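Local coordinates for protein 3,4-dihydroxybenzoate decarboxylase (Enterobacter cloacae, PDB 5NY5) that probably catalyses the reversible decarboxylation of 3,4-dihydroxybenzoate to catechol, as a UbiD-family enzyme dependent on prenylated flavin and manganese, at residues P4-L8 against M210-P214; T168-L172 against S181-A185; N353-H357 against I407-I413. All blocks are in the same frame, centred on the assembly; numbering follows the deposited sequence.

Interaction 1 (P4-L8 against M210-P214)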
ATOM      1  N   PRO A   4     -51.615  28.230 -12.686  1.00 81.02           N
ATOM      2  CA  PRO A   4     -51.028  27.003 -12.139  1.00 70.52           C
ATOM      3  C   PRO A   4     -50.587  26.071 -13.259  1.00 70.00           C
ATOM      4  O   PRO A   4     -50.946  26.235 -14.426  1.00 73.46           O
ATOM      5  CB  PRO A   4     -52.170  26.391 -11.328  1.00 68.66           C
ATOM      6  CG  PRO A   4     -53.378  26.847 -12.025  1.00 76.50           C
ATOM      7  CD  PRO A   4     -53.071  28.257 -12.452  1.00 83.55           C
ATOM      8  N   ILE A   5     -49.794  25.074 -12.881  1.00 64.15           N
ATOM      9  CA  ILE A   5     -49.260  24.093 -13.816  1.00 61.01           C
ATOM     10  C   ILE A   5     -50.017  22.787 -13.634  1.00 61.01           C
ATOM     11  O   ILE A   5     -50.156  22.295 -12.509  1.00 61.54           O
ATOM     12  CB  ILE A   5     -47.750  23.885 -13.619  1.00 59.56           C
ATOM     13  CG1 ILE A   5     -47.002  25.198 -13.846  1.00 59.69           C
ATOM     14  CG2 ILE A   5     -47.236  22.820 -14.569  1.00 57.90           C
ATOM     15  CD1 ILE A   5     -45.500  25.040 -13.868  1.00 58.73           C
ATOM     16  N   ASN A   6     -50.511  22.232 -14.740  1.00 60.57           N
ATOM     17  CA  ASN A   6     -51.130  20.917 -14.712  1.00 60.52           C
ATOM     18  C   ASN A   6     -50.817  20.080 -15.943  1.00 59.23           C
ATOM     19  O   ASN A   6     -51.338  18.967 -16.056  1.00 59.28           O
ATOM     20  CB  ASN A   6     -52.656  21.032 -14.543  1.00 62.32           C
ATOM     21  CG  ASN A   6     -53.312  21.863 -15.634  1.00 63.00           C
ATOM     22  OD1 ASN A   6     -52.736  22.101 -16.694  1.00 62.02           O
ATOM     23  ND2 ASN A   6     -54.536  22.302 -15.374  1.00 64.86           N
ATOM     24  N   ASP A   7     -49.995  20.573 -16.864  1.00 58.27           N
ATOM     25  CA  ASP A   7     -49.605  19.805 -18.037  1.00 57.19           C
ATOM     26  C   ASP A   7     -48.327  20.410 -18.605  1.00 56.09           C
ATOM     27  O   ASP A   7     -47.752  21.343 -18.040  1.00 56.15           O
ATOM     28  CB  ASP A   7     -50.731  19.762 -19.076  1.00 58.01           C
ATOM     29  CG  ASP A   7     -51.287  21.138 -19.404  1.00 59.09           C
ATOM     30  OD1 ASP A   7     -50.583  22.147 -19.193  1.00 58.92           O
ATOM     31  OD2 ASP A   7     -52.436  21.205 -19.884  1.00 60.27           O
ATOM     32  N   LEU A   8     -47.888  19.865 -19.739  1.00 55.25           N
ATOM     33  CA  LEU A   8     -46.663  20.344 -20.367  1.00 54.31           C
ATOM     34  C   LEU A   8     -46.808  21.781 -20.859  1.00 54.95           C
ATOM     35  O   LEU A   8     -45.891  22.595 -20.698  1.00 54.63           O
ATOM     36  CB  LEU A   8     -46.277  19.416 -21.517  1.00 53.58           C
ATOM     37  CG  LEU A   8     -45.093  19.823 -22.389  1.00 52.79           C
ATOM     38  CD1 LEU A   8     -43.829  19.967 -21.558  1.00 52.01           C
ATOM     39  CD2 LEU A   8     -44.901  18.802 -23.492  1.00 52.42           C
HETATM   40  N   MSE A 210     -46.513  10.345 -22.688  1.00 61.43           N
HETATM   41  CA  MSE A 210     -45.430  11.249 -23.060  1.00 60.11           C
HETATM   42  C   MSE A 210     -45.921  12.688 -23.202  1.00 59.22           C
HETATM   43  O   MSE A 210     -47.020  12.930 -23.697  1.00 59.69           O
HETATM   44  CB  MSE A 210     -44.777  10.783 -24.361  1.00 60.34           C
HETATM   45  CG  MSE A 210     -44.243   9.364 -24.312  1.00 61.37           C
HETATM   46 SE   MSE A 210     -43.506   8.759 -26.006  1.00 61.91          SE
HETATM   47  CE  MSE A 210     -45.103   8.932 -27.108  1.00 62.75           C
ATOM     48  N   GLY A 211     -45.094  13.638 -22.774  1.00 61.69           N
ATOM     49  CA  GLY A 211     -45.470  15.039 -22.789  1.00 62.19           C
ATOM     50  C   GLY A 211     -46.262  15.410 -21.554  1.00 57.39           C
ATOM     51  O   GLY A 211     -47.486  15.557 -21.616  1.00 57.96           O
ATOM     52  N   LEU A 212     -45.573  15.567 -20.427  1.00 56.96           N
ATOM     53  CA  LEU A 212     -46.218  15.648 -19.127  1.00 57.31           C
ATOM     54  C   LEU A 212     -45.764  16.891 -18.380  1.00 56.44           C
ATOM     55  O   LEU A 212     -44.802  17.563 -18.760  1.00 55.61           O
ATOM     56  CB  LEU A 212     -45.906  14.410 -18.279  1.00 58.11           C
ATOM     57  CG  LEU A 212     -45.937  13.073 -19.011  1.00 59.00           C
ATOM     58  CD1 LEU A 212     -45.352  11.982 -18.135  1.00 59.76           C
ATOM     59  CD2 LEU A 212     -47.356  12.736 -19.422  1.00 59.95           C
ATOM     60  N   ASP A 213     -46.490  17.188 -17.311  1.00 56.79           N
ATOM     61  CA  ASP A 213     -46.008  18.109 -16.298  1.00 56.30           C
ATOM     62  C   ASP A 213     -44.636  17.641 -15.813  1.00 56.12           C
ATOM     63  O   ASP A 213     -44.482  16.466 -15.453  1.00 56.85           O
ATOM     64  CB  ASP A 213     -47.004  18.154 -15.135  1.00 57.06           C
ATOM     65  CG  ASP A 213     -46.710  19.259 -14.130  1.00 56.70           C
ATOM     66  OD1 ASP A 213     -45.618  19.856 -14.172  1.00 55.94           O
ATOM     67  OD2 ASP A 213     -47.583  19.524 -13.279  1.00 57.33           O
ATOM     68  N   PRO A 214     -43.619  18.504 -15.823  1.00 55.32           N
ATOM     69  CA  PRO A 214     -42.318  18.103 -15.264  1.00 55.35           C
ATOM     70  C   PRO A 214     -42.412  17.555 -13.855  1.00 56.21           C
ATOM     71  O   PRO A 214     -41.589  16.714 -13.471  1.00 56.70           O
ATOM     72  CB  PRO A 214     -41.511  19.404 -15.316  1.00 54.54           C
ATOM     73  CG  PRO A 214     -42.084  20.137 -16.470  1.00 54.01           C
ATOM     74  CD  PRO A 214     -43.553  19.815 -16.489  1.00 54.52           C
TER
HETATM   75  O   HOH W   1     -48.878  17.326 -20.268  1.00 40.69           O
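D213 and L8 bury the most surface here: D213 meets the I5 methyl CG2 and L8 the backbone of G211 and L212. The D213 and I5 side chains cross at about a right angle, I5 CG2 touching both carboxylate oxygens, OD1 at 3.4 Å and OD2 at 3.6 Å. L8 extends alongside the other chain: CB rests 3.6 Å from L212 O, while CD2 reaches G211 CA at 3.9 Å. No direct hydrogen bond crosses; one water joins the backbones, accepting from L8 N at 2.8 Å and donating to G211 O at 2.6 Å. The two loops run nearly antiparallel, 165° apart, and each leads into a helix whose N-cap is an aspartate, D7 before helix 8-16 and D213 before helix 214-219. Aspartate suits both places because its short carboxylate can turn back to a backbone N of the first turn, S10 N for D7 and A215 N for D213. Each acid also has an arginine, R260 for D7 and R241 for D213, which would probably keep it ionised despite burial. G211 has a positive phi (84°), at which a beta carbon would collide with M210 O, so a residue without a side chain fits there.

Interaction 2 (T168-L172 against S181-A185); sequences TIHRL and SMFLA
Strand 165-174 and strand 179-182 form an antiparallel beta hairpin, and the chains draw apart from L172 and M182, whose CA atoms are 4.7 Å apart, to H170 and F183, at 7.1 Å. The hairpin belongs to the sheet of the Rift-related, flavin-binding domain, and I169, H170, R171, F183 and A185 all belong to the prenylated FMN site, though this chain is the apo form. In the widening gap a side chain replaces the backbone bond: H170 ND1 donates to F183 O at 3.1 Å, almost straight at 166°, in the carbonyl plane and close to the plane of the imidazole. NE2, the other ring nitrogen, is 2.6 Å from T168 OG1 in a second hydrogen bond, in which either could be the donor. Histidine suits the place because its two ring nitrogens can each make a hydrogen bond, which fixes the ring's rotation. Selenomethionine M182 supplies the apolar cover. Its chain runs beside L172, pointing the same way, and L172 CD2 packs 3.8 Å from SE. Toward the hairpin turn, L172 CA makes a CH...O contact with S181 O at 3.3 Å. R171 carries its guanidinium to a salt bridge with E289. The M182 chain bends at chi3, and its terminal methyl CE lies over the face of the imidazole in a CH-pi contact, 3.4 Å from the H170 ring centroid and 10° off its normal.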
ATOM      1  N   THR A 168     -43.530   3.934 -14.220  1.00 69.06           N
ATOM      2  CA  THR A 168     -42.085   4.015 -14.379  1.00 68.47           C
ATOM      3  C   THR A 168     -41.760   4.721 -15.688  1.00 66.89           C
ATOM      4  O   THR A 168     -42.639   4.989 -16.510  1.00 66.47           O
ATOM      5  CB  THR A 168     -41.437   2.626 -14.358  1.00 70.19           C
ATOM      6  OG1 THR A 168     -42.282   1.691 -15.042  1.00 71.35           O
ATOM      7  CG2 THR A 168     -41.204   2.153 -12.934  1.00 71.59           C
ATOM      8  N   ILE A 169     -40.474   5.007 -15.877  1.00 66.21           N
ATOM      9  CA  ILE A 169     -39.970   5.665 -17.077  1.00 64.88           C
ATOM     10  C   ILE A 169     -39.095   4.678 -17.836  1.00 65.71           C
ATOM     11  O   ILE A 169     -38.156   4.107 -17.269  1.00 66.55           O
ATOM     12  CB  ILE A 169     -39.188   6.945 -16.735  1.00 63.44           C
ATOM     13  CG1 ILE A 169     -40.084   7.929 -15.981  1.00 62.76           C
ATOM     14  CG2 ILE A 169     -38.640   7.587 -18.002  1.00 62.29           C
ATOM     15  CD1 ILE A 169     -39.458   9.290 -15.765  1.00 61.37           C
ATOM     16  N   HIS A 170     -39.402   4.482 -19.114  1.00 65.63           N
ATOM     17  CA  HIS A 170     -38.670   3.567 -19.974  1.00 66.49           C
ATOM     18  C   HIS A 170     -38.318   4.273 -21.273  1.00 65.35           C
ATOM     19  O   HIS A 170     -38.817   5.361 -21.574  1.00 64.07           O
ATOM     20  CB  HIS A 170     -39.486   2.304 -20.280  1.00 68.18           C
ATOM     21  CG  HIS A 170     -40.019   1.613 -19.065  1.00 69.49           C
ATOM     22  ND1 HIS A 170     -39.560   0.382 -18.649  1.00 71.29           N
ATOM     23  CD2 HIS A 170     -40.976   1.975 -18.180  1.00 69.42           C
ATOM     24  CE1 HIS A 170     -40.209   0.019 -17.558  1.00 72.28           C
ATOM     25  NE2 HIS A 170     -41.076   0.968 -17.254  1.00 71.48           N
ATOM     26  N   ARG A 171     -37.447   3.638 -22.050  1.00 65.99           N
ATOM     27  CA  ARG A 171     -37.150   4.063 -23.408  1.00 65.37           C
ATOM     28  C   ARG A 171     -37.593   2.970 -24.370  1.00 66.75           C
ATOM     29  O   ARG A 171     -37.484   1.780 -24.062  1.00 68.29           O
ATOM     30  CB  ARG A 171     -35.661   4.373 -23.596  1.00 65.00           C
ATOM     31  CG  ARG A 171     -34.739   3.174 -23.473  1.00 66.54           C
ATOM     32  CD  ARG A 171     -33.286   3.594 -23.597  1.00 66.21           C
ATOM     33  NE  ARG A 171     -32.377   2.454 -23.532  1.00 67.84           N
ATOM     34  CZ  ARG A 171     -31.056   2.558 -23.446  1.00 68.07           C
ATOM     35  NH1 ARG A 171     -30.486   3.754 -23.410  1.00 66.76           N
ATOM     36  NH2 ARG A 171     -30.306   1.468 -23.393  1.00 69.75           N
ATOM     37  N   LEU A 172     -38.108   3.378 -25.526  1.00 66.35           N
ATOM     38  CA  LEU A 172     -38.685   2.452 -26.491  1.00 67.72           C
ATOM     39  C   LEU A 172     -38.121   2.736 -27.873  1.00 67.53           C
ATOM     40  O   LEU A 172     -38.058   3.895 -28.295  1.00 66.21           O
ATOM     41  CB  LEU A 172     -40.213   2.556 -26.515  1.00 67.88           C
ATOM     42  CG  LEU A 172     -40.951   2.142 -25.240  1.00 68.44           C
ATOM     43  CD1 LEU A 172     -41.079   3.301 -24.262  1.00 66.92           C
ATOM     44  CD2 LEU A 172     -42.313   1.566 -25.578  1.00 69.67           C
ATOM     45  N   SER A 181     -39.836  -2.008 -29.203  1.00 74.76           N
ATOM     46  CA  SER A 181     -39.014  -2.773 -28.277  1.00 75.52           C
ATOM     47  C   SER A 181     -38.805  -1.954 -27.011  1.00 74.00           C
ATOM     48  O   SER A 181     -38.432  -0.779 -27.083  1.00 72.20           O
ATOM     49  CB  SER A 181     -37.670  -3.143 -28.904  1.00 76.03           C
ATOM     50  OG  SER A 181     -36.919  -1.988 -29.223  1.00 74.25           O
HETATM   51  N   MSE A 182     -39.056  -2.569 -25.863  1.00 74.86           N
HETATM   52  CA  MSE A 182     -38.960  -1.870 -24.588  1.00 73.70           C
HETATM   53  C   MSE A 182     -38.272  -2.720 -23.527  1.00 74.96           C
HETATM   54  O   MSE A 182     -38.696  -3.836 -23.244  1.00 76.85           O
HETATM   55  CB  MSE A 182     -40.352  -1.453 -24.110  1.00 73.34           C
HETATM   56  CG  MSE A 182     -40.428  -1.065 -22.642  1.00 72.83           C
HETATM   57 SE   MSE A 182     -42.074  -0.113 -22.194  1.00 71.89          SE
HETATM   58  CE  MSE A 182     -42.273  -0.715 -20.352  1.00 73.11           C
ATOM     59  N   PHE A 183     -37.204  -2.179 -22.946  1.00 74.07           N
ATOM     60  CA  PHE A 183     -36.478  -2.867 -21.891  1.00 75.28           C
ATOM     61  C   PHE A 183     -37.153  -2.646 -20.543  1.00 75.21           C
ATOM     62  O   PHE A 183     -37.722  -1.586 -20.272  1.00 73.63           O
ATOM     63  CB  PHE A 183     -35.029  -2.382 -21.834  1.00 74.58           C
ATOM     64  CG  PHE A 183     -34.258  -2.905 -20.655  1.00 75.76           C
ATOM     65  CD1 PHE A 183     -33.736  -4.186 -20.667  1.00 77.94           C
ATOM     66  CD2 PHE A 183     -34.054  -2.114 -19.537  1.00 74.85           C
ATOM     67  CE1 PHE A 183     -33.027  -4.669 -19.585  1.00 79.22           C
ATOM     68  CE2 PHE A 183     -33.348  -2.593 -18.452  1.00 76.12           C
ATOM     69  CZ  PHE A 183     -32.833  -3.871 -18.476  1.00 78.32           C
ATOM     70  N   LEU A 184     -37.084  -3.665 -19.694  1.00 77.10           N
ATOM     71  CA  LEU A 184     -37.631  -3.597 -18.348  1.00 77.45           C
ATOM     72  C   LEU A 184     -36.576  -4.074 -17.363  1.00 78.64           C
ATOM     73  O   LEU A 184     -35.933  -5.104 -17.588  1.00 80.36           O
ATOM     74  CB  LEU A 184     -38.906  -4.442 -18.214  1.00 79.02           C
ATOM     75  CG  LEU A 184     -40.170  -3.960 -18.939  1.00 78.14           C
ATOM     76  CD1 LEU A 184     -40.181  -4.379 -20.404  1.00 78.46           C
ATOM     77  CD2 LEU A 184     -41.423  -4.453 -18.227  1.00 79.50           C
ATOM     78  N   ALA A 185     -36.399  -3.322 -16.281  1.00 77.88           N
ATOM     79  CA  ALA A 185     -35.413  -3.669 -15.267  1.00 79.08           C
ATOM     80  C   ALA A 185     -35.927  -4.815 -14.407  1.00 81.51           C
ATOM     81  O   ALA A 185     -37.052  -4.768 -13.900  1.00 81.68           O
ATOM     82  CB  ALA A 185     -35.093  -2.457 -14.395  1.00 77.60           C
TER

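Interaction 3 (N353-H357 against I407-I413)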
ATOM      1  N   ASN A 353     -25.451  19.521   2.501  1.00 39.93           N
ATOM      2  CA  ASN A 353     -26.061  19.334   1.195  1.00 40.00           C
ATOM      3  C   ASN A 353     -25.344  18.184   0.506  1.00 39.33           C
ATOM      4  O   ASN A 353     -24.313  17.700   0.980  1.00 46.26           O
ATOM      5  CB  ASN A 353     -25.989  20.610   0.352  1.00 49.72           C
ATOM      6  CG  ASN A 353     -27.132  20.725  -0.632  1.00 40.74           C
ATOM      7  OD1 ASN A 353     -27.783  19.735  -0.968  1.00 40.79           O
ATOM      8  ND2 ASN A 353     -27.383  21.937  -1.102  1.00 41.20           N
ATOM      9  N   VAL A 354     -25.899  17.757  -0.620  1.00 39.42           N
ATOM     10  CA  VAL A 354     -25.330  16.666  -1.402  1.00 38.90           C
ATOM     11  C   VAL A 354     -25.671  16.907  -2.865  1.00 39.10           C
ATOM     12  O   VAL A 354     -26.772  17.352  -3.193  1.00 39.73           O
ATOM     13  CB  VAL A 354     -25.833  15.291  -0.905  1.00 38.92           C
ATOM     14  CG1 VAL A 354     -27.343  15.292  -0.766  1.00 39.71           C
ATOM     15  CG2 VAL A 354     -25.383  14.171  -1.834  1.00 38.51           C
ATOM     16  N   TYR A 355     -24.711  16.631  -3.742  1.00 38.64           N
ATOM     17  CA  TYR A 355     -24.865  16.836  -5.175  1.00 38.85           C
ATOM     18  C   TYR A 355     -24.519  15.539  -5.887  1.00 38.52           C
ATOM     19  O   TYR A 355     -23.400  15.036  -5.754  1.00 38.52           O
ATOM     20  CB  TYR A 355     -23.971  17.985  -5.664  1.00 38.80           C
ATOM     21  CG  TYR A 355     -24.019  18.257  -7.155  1.00 39.09           C
ATOM     22  CD1 TYR A 355     -25.113  17.886  -7.925  1.00 39.57           C
ATOM     23  CD2 TYR A 355     -22.961  18.890  -7.792  1.00 38.99           C
ATOM     24  CE1 TYR A 355     -25.152  18.133  -9.280  1.00 39.92           C
ATOM     25  CE2 TYR A 355     -22.993  19.145  -9.150  1.00 39.36           C
ATOM     26  CZ  TYR A 355     -24.091  18.765  -9.888  1.00 39.81           C
ATOM     27  OH  TYR A 355     -24.127  19.013 -11.239  1.00 40.26           O
ATOM     28  N   ALA A 356     -25.481  14.995  -6.627  1.00 38.95           N
ATOM     29  CA  ALA A 356     -25.222  13.878  -7.531  1.00 38.79           C
ATOM     30  C   ALA A 356     -24.662  14.479  -8.810  1.00 38.86           C
ATOM     31  O   ALA A 356     -25.392  14.794  -9.750  1.00 39.44           O
ATOM     32  CB  ALA A 356     -26.488  13.069  -7.783  1.00 39.37           C
ATOM     33  N   HIS A 357     -23.339  14.637  -8.836  1.00 38.34           N
ATOM     34  CA  HIS A 357     -22.686  15.474  -9.832  1.00 38.48           C
ATOM     35  C   HIS A 357     -23.052  15.052 -11.249  1.00 42.01           C
ATOM     36  O   HIS A 357     -23.181  13.863 -11.551  1.00 42.25           O
ATOM     37  CB  HIS A 357     -21.172  15.421  -9.646  1.00 37.92           C
ATOM     38  CG  HIS A 357     -20.449  16.573 -10.266  1.00 38.14           C
ATOM     39  ND1 HIS A 357     -20.361  16.748 -11.629  1.00 38.55           N
ATOM     40  CD2 HIS A 357     -19.783  17.611  -9.710  1.00 38.12           C
ATOM     41  CE1 HIS A 357     -19.672  17.845 -11.887  1.00 38.78           C
ATOM     42  NE2 HIS A 357     -19.310  18.386 -10.739  1.00 38.53           N
ATOM     43  N   ILE A 407     -20.491  23.121  -3.678  1.00 39.28           N
ATOM     44  CA  ILE A 407     -20.454  21.763  -4.210  1.00 38.77           C
ATOM     45  C   ILE A 407     -20.999  21.651  -5.622  1.00 39.00           C
ATOM     46  O   ILE A 407     -20.850  20.597  -6.247  1.00 47.09           O
ATOM     47  CB  ILE A 407     -21.223  20.790  -3.295  1.00 38.54           C
ATOM     48  CG1 ILE A 407     -22.716  21.116  -3.286  1.00 39.09           C
ATOM     49  CG2 ILE A 407     -20.670  20.848  -1.895  1.00 38.37           C
ATOM     50  CD1 ILE A 407     -23.541  20.133  -2.481  1.00 39.03           C
ATOM     51  N   PHE A 408     -21.631  22.700  -6.142  1.00 40.56           N
ATOM     52  CA  PHE A 408     -22.107  22.713  -7.517  1.00 41.21           C
ATOM     53  C   PHE A 408     -21.114  23.364  -8.469  1.00 43.58           C
ATOM     54  O   PHE A 408     -21.352  23.374  -9.680  1.00 43.10           O
ATOM     55  CB  PHE A 408     -23.461  23.423  -7.600  1.00 41.41           C
ATOM     56  CG  PHE A 408     -24.524  22.785  -6.758  1.00 41.09           C
ATOM     57  CD1 PHE A 408     -25.279  21.736  -7.253  1.00 41.10           C
ATOM     58  CD2 PHE A 408     -24.759  23.221  -5.466  1.00 42.05           C
ATOM     59  CE1 PHE A 408     -26.248  21.138  -6.479  1.00 41.25           C
ATOM     60  CE2 PHE A 408     -25.729  22.627  -4.687  1.00 41.67           C
ATOM     61  CZ  PHE A 408     -26.474  21.583  -5.195  1.00 41.38           C
ATOM     62  N   ASP A 409     -20.010  23.890  -7.949  1.00 40.23           N
ATOM     63  CA  ASP A 409     -18.981  24.562  -8.735  1.00 41.16           C
ATOM     64  C   ASP A 409     -17.793  23.613  -8.862  1.00 40.15           C
ATOM     65  O   ASP A 409     -17.039  23.423  -7.902  1.00 39.59           O
ATOM     66  CB  ASP A 409     -18.583  25.876  -8.066  1.00 40.89           C
ATOM     67  CG  ASP A 409     -17.691  26.736  -8.933  1.00 41.48           C
ATOM     68  OD1 ASP A 409     -17.071  26.209  -9.876  1.00 47.05           O
ATOM     69  OD2 ASP A 409     -17.606  27.949  -8.659  1.00 42.10           O
ATOM     70  N   SER A 410     -17.623  23.029 -10.052  1.00 39.89           N
ATOM     71  CA  SER A 410     -16.568  22.039 -10.245  1.00 39.40           C
ATOM     72  C   SER A 410     -15.181  22.638 -10.056  1.00 39.54           C
ATOM     73  O   SER A 410     -14.262  21.938  -9.617  1.00 39.59           O
ATOM     74  CB  SER A 410     -16.684  21.405 -11.626  1.00 39.55           C
ATOM     75  OG  SER A 410     -17.892  20.686 -11.746  1.00 39.42           O
ATOM     76  N   ASP A 411     -15.002  23.916 -10.390  1.00 40.27           N
ATOM     77  CA  ASP A 411     -13.751  24.589 -10.055  1.00 40.55           C
ATOM     78  C   ASP A 411     -13.512  24.558  -8.552  1.00 40.14           C
ATOM     79  O   ASP A 411     -12.410  24.243  -8.089  1.00 39.93           O
ATOM     80  CB  ASP A 411     -13.763  26.033 -10.562  1.00 41.52           C
ATOM     81  CG  ASP A 411     -13.553  26.135 -12.060  1.00 42.09           C
ATOM     82  OD1 ASP A 411     -13.254  25.109 -12.699  1.00 41.76           O
ATOM     83  OD2 ASP A 411     -13.676  27.253 -12.600  1.00 54.04           O
ATOM     84  N   ASP A 412     -14.549  24.871  -7.771  1.00 40.10           N
ATOM     85  CA  ASP A 412     -14.409  24.902  -6.322  1.00 39.83           C
ATOM     86  C   ASP A 412     -14.167  23.510  -5.751  1.00 39.02           C
ATOM     87  O   ASP A 412     -13.524  23.372  -4.705  1.00 38.81           O
ATOM     88  CB  ASP A 412     -15.653  25.534  -5.701  1.00 40.07           C
ATOM     89  CG  ASP A 412     -15.322  26.453  -4.548  1.00 40.41           C
ATOM     90  OD1 ASP A 412     -14.158  26.889  -4.449  1.00 45.45           O
ATOM     91  OD2 ASP A 412     -16.229  26.750  -3.744  1.00 40.51           O
ATOM     92  N   ILE A 413     -14.669  22.470  -6.419  1.00 38.63           N
ATOM     93  CA  ILE A 413     -14.417  21.105  -5.974  1.00 37.93           C
ATOM     94  C   ILE A 413     -12.953  20.738  -6.183  1.00 37.80           C
ATOM     95  O   ILE A 413     -12.313  20.153  -5.301  1.00 37.43           O
ATOM     96  CB  ILE A 413     -15.358  20.128  -6.702  1.00 37.69           C
ATOM     97  CG1 ILE A 413     -16.816  20.447  -6.369  1.00 37.89           C
ATOM     98  CG2 ILE A 413     -15.027  18.692  -6.343  1.00 37.05           C
ATOM     99  CD1 ILE A 413     -17.809  19.568  -7.090  1.00 37.81           C
TER
HETATM  100  O   HOH W   2     -22.729  22.139 -11.760  1.00 33.94           O
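The Y355 ring lies between F408, whose CD1 sits over the centre of one face, and the CA of H357, which covers the opposite face. This joins strand 351-356, outermost within this chain in the C-terminal domain's mixed sheet, to the loop leading into helix 410-419. The phenyl and phenol planes are inclined at 36°, with centroids 4.7 Å apart, so the rings overlap obliquely. At the tyrosine's edge, I407 O approaches CD2. I407 points toward the strand: CG1 lies between the backbone N and the carbonyl carbon (chi1 66°), and CD1 reaches N353 CB at 3.8 Å, the two side chains crossing at about a right angle. A flat aromatic group suits position 355 because both faces are used, while its OH accepts from T358 N. The N353 amide meets the edge of F408, ND2 lying 4.0 Å from F408 CE2 with the amide and ring planes 74° apart; ND2 donates to S91 O. D409, N-cap of the helix, forms a salt bridge through OD2 with R50 of a neighbouring subunit. H357 approaches with its imidazole edge, where I413 CD1 lies near the ring plane, 3.8 Å from H357 CD2.

How the interactions relate
From the N terminus, interaction 1 closes the longest loop: residues 4-8, just before the first helix, meet 210-214 after some 200 residues, so the start of the chain is tied to the Rift-related domain where strand 204-210 ends. Nested inside that loop is interaction 2, a local hairpin closed over eight residues. Their nearest atoms are about 6 Å apart without touching; interaction 2 supplies residues of the prenylated FMN site, and interaction 1 lies close by. Interaction 3 follows in series, closing a 49-residue loop within the C-terminal domain. Its centre is about 31 Å from that of interaction 2, on the opposite side of the chain's centre, and a neighbouring subunit adjoins it.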